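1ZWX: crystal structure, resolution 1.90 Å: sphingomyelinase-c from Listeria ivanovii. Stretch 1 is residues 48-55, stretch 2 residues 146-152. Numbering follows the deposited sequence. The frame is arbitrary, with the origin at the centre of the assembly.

Stretch 1, residues 48-55: DVVILNEA
Stretch 2, residues 146-152: HIIGTHT

How do the two backbones lie? Residues 49-55 and 146-151 are extended strands running in nearly the same direction, 18° apart (signed crossing angle -18°), with axes 7.0 Å apart at closest approach. The register pairs Val49 CA with Ile147 CA at 8.4 Å, Ile51 CA with Gly149 CA at 5.8 Å and Asn53 CA with His151 CA at 6.2 Å. No backbone-to-backbone hydrogen bonds link them; side chains fill the gap. Phi/psi values are typically extended, as at Ile51 (-107/128) and Gly149 (-110/137), but Glu54 breaks the pattern at 57/31.

What packs the apolar end? Val49 (chi1 t), Ile51 (m, t) and Ile147 (chi1 m, chi2 94°) all point toward the opposing strand, while Val50, Leu52 and Ile148 point away. Val49 CG2 meets Ile147 CD1 at 3.9 Å, and Ile51 CD1 meets Ile147 CG2 at the same distance.

Why do the strands draw closer at Gly149? It has no side chain, so Ile51 CG2 rests 3.8 Å from Gly149 CA; an ideal CB there would lie a tight 3.0 Å from that methyl.

How does the contact turn polar? Asn53 (chi1 m, chi2 167°) points toward stretch 2, and its ND2 donates weak hydrogen bonds to Thr150 O at 3.1 Å across the gap and to Leu52 O at 3.0 Å within its own strand. Asn53 CG also lies 3.8 Å from His151 CB.

What joins Glu54 to His151? The CA-to-CB bond of Glu54 points sideways, yet its m, t side chain (chi3 18°) brings OE2 within 3.2 Å of His151 CE1, oblique to the ring. His151 has chi1 176° and chi2 -163°. A water bridges the strands, accepting from Glu54 N at 2.7 Å and hydrogen-bonding His151 ND1 at 2.7 Å.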

# COMPACT_ATOMS: atom_id res chain seq x y z
N ASP A 48 11.64 2.84 8.84
CA ASP A 48 11.13 2.30 10.08
C ASP A 48 10.11 1.22 9.82
O ASP A 48 10.05 0.21 10.52
CB ASP A 48 10.55 3.43 10.93
CG ASP A 48 11.63 4.39 11.40
OD1 ASP A 48 12.46 3.97 12.23
OD2 ASP A 48 11.71 5.51 10.88
N VAL A 49 9.26 1.45 8.81
CA VAL A 49 8.09 0.61 8.53
C VAL A 49 7.92 0.59 7.00
O VAL A 49 8.20 1.59 6.30
CB VAL A 49 6.79 1.17 9.23
CG1 VAL A 49 5.54 0.45 8.72
CG2 VAL A 49 6.86 1.03 10.76
N VAL A 50 7.52 -0.57 6.47
CA VAL A 50 7.23 -0.67 5.03
C VAL A 50 5.82 -1.23 4.89
O VAL A 50 5.45 -2.21 5.56
CB VAL A 50 8.21 -1.62 4.27
CG1 VAL A 50 7.69 -1.90 2.82
CG2 VAL A 50 9.61 -1.01 4.18
N ILE A 51 5.03 -0.59 4.03
CA ILE A 51 3.65 -1.05 3.76
C ILE A 51 3.65 -1.66 2.37
O ILE A 51 4.14 -1.04 1.45
CB ILE A 51 2.64 0.14 3.77
CG1 ILE A 51 2.57 0.76 5.17
CG2 ILE A 51 1.23 -0.34 3.24
CD1 ILE A 51 1.73 2.09 5.21
N LEU A 52 3.15 -2.89 2.25
CA LEU A 52 3.07 -3.53 0.93
C LEU A 52 1.61 -3.65 0.48
O LEU A 52 0.75 -3.89 1.31
CB LEU A 52 3.66 -4.93 0.99
CG LEU A 52 5.11 -4.99 1.46
CD1 LEU A 52 5.50 -6.46 1.55
CD2 LEU A 52 6.03 -4.24 0.48
N ASN A 53 1.37 -3.52 -0.82
CA ASN A 53 0.03 -3.71 -1.43
C ASN A 53 0.21 -4.65 -2.62
O ASN A 53 1.28 -4.72 -3.21
CB ASN A 53 -0.52 -2.40 -2.04
CG ASN A 53 -0.95 -1.35 -1.01
OD1 ASN A 53 -1.17 -0.19 -1.39
ND2 ASN A 53 -1.04 -1.71 0.27
N GLU A 54 -0.88 -5.33 -3.00
CA GLU A 54 -0.88 -6.29 -4.14
C GLU A 54 0.15 -7.42 -4.01
O GLU A 54 0.68 -7.94 -5.02
CB GLU A 54 -0.77 -5.56 -5.47
CG GLU A 54 -2.05 -4.79 -5.78
CD GLU A 54 -2.06 -4.10 -7.17
OE1 GLU A 54 -1.25 -4.45 -8.06
OE2 GLU A 54 -2.87 -3.16 -7.33
N ALA A 55 0.42 -7.78 -2.78
CA ALA A 55 1.18 -9.02 -2.48
C ALA A 55 0.18 -10.15 -2.47
O ALA A 55 -0.17 -10.69 -1.41
CB ALA A 55 1.90 -8.88 -1.12
N HIS A 146 1.52 4.21 15.37
CA HIS A 146 0.36 3.44 14.89
C HIS A 146 0.34 3.57 13.36
O HIS A 146 0.49 4.67 12.81
CB HIS A 146 -0.95 3.94 15.52
CG HIS A 146 -0.93 3.95 17.03
ND1 HIS A 146 -1.53 2.96 17.77
CD2 HIS A 146 -0.38 4.81 17.92
CE1 HIS A 146 -1.35 3.22 19.07
NE2 HIS A 146 -0.67 4.34 19.18
N ILE A 147 0.21 2.43 12.67
CA ILE A 147 0.30 2.43 11.20
C ILE A 147 -0.85 1.59 10.68
O ILE A 147 -1.04 0.45 11.13
CB ILE A 147 1.63 1.87 10.64
CG1 ILE A 147 2.83 2.72 11.07
CG2 ILE A 147 1.59 1.80 9.10
CD1 ILE A 147 3.50 2.16 12.37
N ILE A 148 -1.62 2.20 9.78
CA ILE A 148 -2.67 1.49 9.05
C ILE A 148 -2.23 1.45 7.59
O ILE A 148 -1.94 2.50 6.98
CB ILE A 148 -4.05 2.17 9.25
CG1 ILE A 148 -4.49 1.91 10.70
CG2 ILE A 148 -5.08 1.66 8.18
CD1 ILE A 148 -5.75 2.64 11.12
N GLY A 149 -2.11 0.23 7.07
CA GLY A 149 -1.72 -0.02 5.67
C GLY A 149 -2.97 -0.56 4.96
O GLY A 149 -3.70 -1.38 5.52
N THR A 150 -3.23 -0.09 3.76
CA THR A 150 -4.52 -0.43 3.09
C THR A 150 -4.37 -0.37 1.59
O THR A 150 -3.40 0.20 1.06
CB THR A 150 -5.72 0.51 3.57
OG1 THR A 150 -6.98 -0.08 3.18
CG2 THR A 150 -5.62 1.90 2.98
N HIS A 151 -5.36 -0.94 0.91
CA HIS A 151 -5.44 -0.89 -0.54
C HIS A 151 -6.94 -0.97 -0.81
O HIS A 151 -7.58 -1.99 -0.56
CB HIS A 151 -4.68 -2.08 -1.19
CG HIS A 151 -4.81 -2.14 -2.69
ND1 HIS A 151 -4.52 -3.28 -3.42
CD2 HIS A 151 -5.21 -1.21 -3.59
CE1 HIS A 151 -4.71 -3.04 -4.71
NE2 HIS A 151 -5.12 -1.79 -4.84
N THR A 152 -7.50 0.14 -1.29
CA THR A 152 -8.96 0.28 -1.43
C THR A 152 -9.43 -0.10 -2.87
O THR A 152 -8.63 -0.34 -3.76
CB THR A 152 -9.43 1.73 -1.11
OG1 THR A 152 -8.70 2.63 -1.94
CG2 THR A 152 -9.16 2.09 0.37
O HOH W 1 -3.32 -5.02 -1.79